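PDB 4JJJ: cellulose 1,4-beta-cellobiosidase from Thermobifida fusca, which probably cleaves cellulose chains to cellobiose, acting as the family 48 glycoside hydrolase module of a longer cellulase that also carries a cellulose-binding domain. Local coordinates for residues 36-45 with 588-597. The protein carries 1 engineered substitution. Numbering follows the deposited sequence.
With GLC (alpha-D-glucopyranose), chain C; BGC (beta-D-glucopyranose), chain B; BGC (beta-D-glucopyranose), chain D.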
loop_
_atom_site.group_PDB
_atom_site.type_symbol
_atom_site.label_atom_id
_atom_site.label_comp_id
_atom_site.label_asym_id
_atom_site.label_seq_id
_atom_site.Cartn_x
_atom_site.Cartn_y
_atom_site.Cartn_z
ATOM N N THR A 36 -10.260 -14.775 9.232
ATOM C CA THR A 36 -11.139 -13.689 8.985
ATOM C C THR A 36 -11.027 -12.519 9.936
ATOM O O THR A 36 -11.251 -11.405 9.541
ATOM C CB THR A 36 -12.571 -14.182 8.902
ATOM O OG1 THR A 36 -12.844 -14.994 10.068
ATOM C CG2 THR A 36 -12.817 -14.908 7.601
ATOM N N MET A 37 -10.700 -12.785 11.204
ATOM C CA MET A 37 -10.680 -11.688 12.251
ATOM C C MET A 37 -9.297 -11.072 12.341
ATOM O O MET A 37 -8.410 -11.589 13.059
ATOM C CB MET A 37 -11.193 -12.143 13.598
ATOM C CG MET A 37 -11.304 -10.992 14.636
ATOM S SD MET A 37 -12.338 -11.399 16.054
ATOM C CE MET A 37 -12.174 -9.905 16.983
ATOM N N ILE A 38 -9.159 -9.945 11.651
ATOM C CA ILE A 38 -7.908 -9.274 11.539
ATOM C C ILE A 38 -8.204 -7.836 11.171
ATOM O O ILE A 38 -8.972 -7.563 10.251
ATOM C CB ILE A 38 -6.967 -9.975 10.478
ATOM C CG1 ILE A 38 -5.602 -9.245 10.387
ATOM C CG2 ILE A 38 -7.621 -10.110 9.141
ATOM C CD1 ILE A 38 -4.582 -10.138 9.726
ATOM N N VAL A 39 -7.596 -6.898 11.912
ATOM C CA VAL A 39 -7.894 -5.496 11.762
ATOM C C VAL A 39 -6.565 -4.696 11.841
ATOM O O VAL A 39 -5.910 -4.605 12.898
ATOM C CB VAL A 39 -8.877 -4.972 12.860
ATOM C CG1 VAL A 39 -9.175 -3.524 12.677
ATOM C CG2 VAL A 39 -10.151 -5.897 12.845
ATOM N N GLU A 40 -6.109 -4.203 10.670
ATOM C CA GLU A 40 -4.754 -3.610 10.633
ATOM C C GLU A 40 -4.565 -2.586 9.544
ATOM O O GLU A 40 -3.856 -1.600 9.710
ATOM C CB GLU A 40 -3.646 -4.674 10.612
ATOM C CG GLU A 40 -3.679 -5.623 9.418
ATOM C CD GLU A 40 -2.865 -6.925 9.627
ATOM O OE1 GLU A 40 -2.525 -7.244 10.775
ATOM O OE2 GLU A 40 -2.565 -7.487 8.532
ATOM N N ALA A 41 -5.119 -2.806 8.376
ATOM C CA ALA A 41 -5.097 -1.922 7.246
ATOM C C ALA A 41 -6.382 -2.111 6.469
ATOM O O ALA A 41 -7.224 -1.271 6.575
ATOM C CB ALA A 41 -3.817 -1.975 6.382
ATOM N N PRO A 42 -6.644 -3.315 5.928
ATOM C CA PRO A 42 -8.022 -3.798 5.776
ATOM C C PRO A 42 -8.540 -4.051 7.192
ATOM O O PRO A 42 -7.737 -4.158 8.131
ATOM C CB PRO A 42 -7.888 -5.054 4.917
ATOM C CG PRO A 42 -6.577 -5.573 5.302
ATOM C CD PRO A 42 -5.650 -4.390 5.514
ATOM N N ASP A 43 -9.851 -4.254 7.294
ATOM C CA ASP A 43 -10.450 -4.509 8.581
ATOM C C ASP A 43 -11.207 -5.821 8.645
ATOM O O ASP A 43 -11.912 -6.056 9.650
ATOM C CB ASP A 43 -11.307 -3.304 9.042
ATOM C CG ASP A 43 -12.520 -3.046 8.242
ATOM O OD1 ASP A 43 -13.000 -3.909 7.473
ATOM O OD2 ASP A 43 -13.082 -1.873 8.311
ATOM N N HIS A 44 -11.002 -6.677 7.669
ATOM C CA HIS A 44 -11.537 -8.033 7.640
ATOM C C HIS A 44 -10.640 -8.887 6.796
ATOM O O HIS A 44 -10.165 -8.393 5.736
ATOM C CB HIS A 44 -12.983 -8.067 7.154
ATOM C CG HIS A 44 -13.659 -9.380 7.334
ATOM N ND1 HIS A 44 -13.578 -10.436 6.431
ATOM C CD2 HIS A 44 -14.358 -9.869 8.398
ATOM C CE1 HIS A 44 -14.246 -11.490 6.901
ATOM N NE2 HIS A 44 -14.735 -11.151 8.086
ATOM N N GLY A 45 -10.395 -10.145 7.222
ATOM C CA GLY A 45 -9.444 -11.033 6.532
ATOM C C GLY A 45 -9.835 -11.372 5.149
ATOM O O GLY A 45 -8.976 -11.761 4.349
ATOM N N ARG A 588 -20.279 -3.417 12.319
ATOM C CA ARG A 588 -19.709 -4.674 11.744
ATOM C C ARG A 588 -20.170 -5.901 12.596
ATOM O O ARG A 588 -19.389 -6.723 13.038
ATOM C CB ARG A 588 -18.169 -4.607 11.712
ATOM C CG ARG A 588 -17.637 -3.464 10.863
ATOM C CD ARG A 588 -16.135 -3.387 11.043
ATOM N NE ARG A 588 -15.442 -2.321 10.315
ATOM C CZ ARG A 588 -15.423 -1.046 10.732
ATOM N NH1 ARG A 588 -16.093 -0.628 11.754
ATOM N NH2 ARG A 588 -14.684 -0.128 10.082
ATOM N N SER A 589 -21.494 -5.988 12.797
ATOM C CA SER A 589 -22.030 -6.882 13.799
ATOM C C SER A 589 -21.862 -8.338 13.437
ATOM O O SER A 589 -21.895 -9.178 14.318
ATOM C CB SER A 589 -23.501 -6.574 14.151
ATOM O OG SER A 589 -24.329 -6.864 13.093
ATOM N N PHE A 590 -21.610 -8.576 12.184
ATOM C CA PHE A 590 -21.245 -9.914 11.709
ATOM C C PHE A 590 -20.017 -10.512 12.443
ATOM O O PHE A 590 -19.790 -11.705 12.414
ATOM C CB PHE A 590 -21.038 -9.948 10.198
ATOM C CG PHE A 590 -20.086 -8.890 9.674
ATOM C CD1 PHE A 590 -18.737 -9.024 9.756
ATOM C CD2 PHE A 590 -20.598 -7.737 9.117
ATOM C CE1 PHE A 590 -17.853 -8.033 9.318
ATOM C CE2 PHE A 590 -19.734 -6.788 8.630
ATOM C CZ PHE A 590 -18.416 -6.892 8.772
ATOM N N TYR A 591 -19.139 -9.660 12.955
ATOM C CA TYR A 591 -17.987 -10.092 13.697
ATOM C C TYR A 591 -18.325 -10.945 14.863
ATOM O O TYR A 591 -17.544 -11.751 15.251
ATOM C CB TYR A 591 -17.008 -9.008 14.043
ATOM C CG TYR A 591 -15.836 -8.813 13.138
ATOM C CD1 TYR A 591 -15.032 -9.881 12.849
ATOM C CD2 TYR A 591 -15.455 -7.566 12.733
ATOM C CE1 TYR A 591 -13.898 -9.777 12.020
ATOM C CE2 TYR A 591 -14.321 -7.419 11.900
ATOM C CZ TYR A 591 -13.511 -8.524 11.645
ATOM O OH TYR A 591 -12.304 -8.410 10.889
ATOM N N LYS A 592 -19.498 -10.805 15.436
ATOM C CA LYS A 592 -19.860 -11.627 16.587
ATOM C C LYS A 592 -20.060 -13.072 16.190
ATOM O O LYS A 592 -20.046 -13.928 17.094
ATOM C CB LYS A 592 -21.157 -11.090 17.107
ATOM C CG LYS A 592 -21.031 -9.721 17.757
ATOM C CD LYS A 592 -22.500 -9.293 18.109
ATOM C CE LYS A 592 -22.555 -7.935 18.767
ATOM N NZ LYS A 592 -24.003 -7.435 18.874
ATOM N N ASN A 593 -20.132 -13.386 14.916
ATOM C CA ASN A 593 -20.195 -14.787 14.490
ATOM C C ASN A 593 -18.856 -15.383 14.145
ATOM O O ASN A 593 -18.767 -16.536 13.779
ATOM C CB ASN A 593 -21.160 -14.899 13.310
ATOM C CG ASN A 593 -22.507 -14.236 13.664
ATOM O OD1 ASN A 593 -23.041 -14.487 14.775
ATOM N ND2 ASN A 593 -22.922 -13.216 12.882
ATOM N N ASP A 594 -17.784 -14.594 14.250
ATOM C CA ASP A 594 -16.455 -15.057 13.881
ATOM C C ASP A 594 -15.950 -16.110 14.828
ATOM O O ASP A 594 -16.145 -16.037 16.042
ATOM C CB ASP A 594 -15.476 -13.886 13.891
ATOM C CG ASP A 594 -14.171 -14.209 13.154
ATOM O OD1 ASP A 594 -13.324 -14.857 13.803
ATOM O OD2 ASP A 594 -14.040 -13.680 11.998
ATOM N N PRO A 595 -15.229 -17.125 14.340
ATOM C CA PRO A 595 -14.724 -18.085 15.314
ATOM C C PRO A 595 -13.804 -17.561 16.383
ATOM O O PRO A 595 -13.718 -18.167 17.440
ATOM C CB PRO A 595 -14.075 -19.147 14.470
ATOM C CG PRO A 595 -13.802 -18.504 13.184
ATOM C CD PRO A 595 -14.865 -17.441 12.967
ATOM N N LEU A 596 -13.116 -16.414 16.114
ATOM C CA LEU A 596 -12.219 -15.869 17.166
ATOM C C LEU A 596 -12.970 -15.014 18.170
ATOM O O LEU A 596 -12.402 -14.600 19.175
ATOM C CB LEU A 596 -11.111 -15.093 16.424
ATOM C CG LEU A 596 -9.979 -14.605 17.331
ATOM C CD1 LEU A 596 -9.144 -15.753 17.765
ATOM C CD2 LEU A 596 -9.074 -13.669 16.535
ATOM N N TRP A 597 -14.176 -14.627 17.837
ATOM C CA TRP A 597 -14.900 -13.640 18.616
ATOM C C TRP A 597 -15.012 -14.036 20.101
ATOM O O TRP A 597 -14.716 -13.216 21.002
ATOM C CB TRP A 597 -16.239 -13.231 18.037
ATOM C CG TRP A 597 -16.953 -12.320 18.907
ATOM C CD1 TRP A 597 -18.022 -12.643 19.675
ATOM C CD2 TRP A 597 -16.663 -10.969 19.195
ATOM N NE1 TRP A 597 -18.471 -11.571 20.372
ATOM C CE2 TRP A 597 -17.611 -10.540 20.162
ATOM C CE3 TRP A 597 -15.684 -10.067 18.772
ATOM C CZ2 TRP A 597 -17.633 -9.273 20.732
ATOM C CZ3 TRP A 597 -15.705 -8.761 19.349
ATOM C CH2 TRP A 597 -16.647 -8.403 20.307
HETATM C C1 GLC C . 1.655 -5.926 12.548
HETATM C C2 GLC C . 1.658 -4.513 12.125
HETATM C C3 GLC C . 0.685 -4.300 10.935
HETATM C C4 GLC C . 1.033 -5.243 9.778
HETATM C C5 GLC C . 1.093 -6.655 10.369
HETATM C C6 GLC C . 1.525 -7.737 9.424
HETATM O O1 GLC C . 0.354 -6.108 12.946
HETATM O O2 GLC C . 1.088 -3.685 13.231
HETATM O O3 GLC C . 0.647 -2.940 10.534
HETATM O O4 GLC C . -0.030 -5.225 8.802
HETATM O O5 GLC C . 2.044 -6.704 11.435
HETATM O O6 GLC C . 2.828 -7.484 9.031
HETATM C C2 BGC B . 1.968 -4.156 11.912
HETATM C C3 BGC B . 0.974 -3.994 10.767
HETATM C C4 BGC B . 1.106 -5.157 9.762
HETATM C C5 BGC B . 1.181 -6.563 10.388
HETATM C C6 BGC B . 1.645 -7.642 9.407
HETATM C C1 BGC B . 1.919 -5.554 12.481
HETATM O O1 BGC B . 2.958 -5.620 13.512
HETATM O O2 BGC B . 1.570 -3.136 12.887
HETATM O O3 BGC B . 1.168 -2.744 10.097
HETATM O O4 BGC B . 0.026 -5.180 8.827
HETATM O O5 BGC B . 2.117 -6.568 11.466
HETATM O O6 BGC B . 2.967 -7.455 8.970
HETATM C C2 BGC D . -0.732 -5.178 6.592
HETATM C C3 BGC D . -0.466 -4.701 5.166
HETATM C C4 BGC D . -0.103 -3.187 5.161
HETATM C C5 BGC D . 0.966 -2.840 6.227
HETATM C C6 BGC D . 1.159 -1.344 6.319
HETATM C C1 BGC D . 0.405 -4.816 7.530
HETATM O O2 BGC D . -0.867 -6.592 6.606
HETATM O O3 BGC D . -1.654 -4.985 4.386
HETATM O O4 BGC D . 0.352 -2.837 3.838
HETATM O O5 BGC D . 0.537 -3.382 7.483
HETATM O O6 BGC D . -0.058 -0.693 6.628
HETATM O O HOH W 1 -10.947 -15.434 12.606
HETATM O O HOH W 2 -15.885 -12.902 10.152
#
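Tyr591 reaches into loop 36-45 with Asp43 O and Asp594 OD2 at the edge of its ring and Phe590 CE1 over one face, while Met37 and His44 approach it obliquely. The Tyr591 hydroxyl donates to Asp43 O, OH to O 2.7 Å, with the donor tilted out of the carbonyl plane. The His44 ring, its plane 40° from that of Tyr591, carries Thr36 O over one face and water 2 at its edge; ND1 is taken by the backbone of His46. Arg588 turns the edge of its guanidinium to Asp43 in a salt bridge, NH2 lying 3.0 Å from Asp43 OD2, with a weak bond from NE to the same oxygen. The carboxylate stands almost perpendicular to the guanidinium, and its OD1 is hydrogen-bonded to Tyr156. In this (α/α)6 family 48 module the contact joins the loop between strands 27-30 and 47-49 to the 3-10 segment that precedes helix 597-604. The far side of the loop faces the bound sugars: Glu40, also bound by His32 and Arg619, accepts from a glucose hydroxyl, Glu40 OE2 to O2 of BGC chain D 2.7 Å. Asp594 divides its oxygens between the segments. Asp594 OD1 takes the nearly straight capping bond from Leu596 N (2.8 Å), whereas Asp594 OD2 accepts from Thr36 OG1 at 2.6 Å, met from above the carboxylate plane. Two waters widen this grip, one linking OD1 to Met37 N and the other lying between OD2 and His44 NE2. Met37, in one of its two conformers, is fully extended, CG pointing opposite the backbone N (chi1 -174°), and passes Tyr591 in a Met-aromatic contact, laying SD against Leu596 CB (3.9 Å) and bringing CE to the edge of the Trp597 ring.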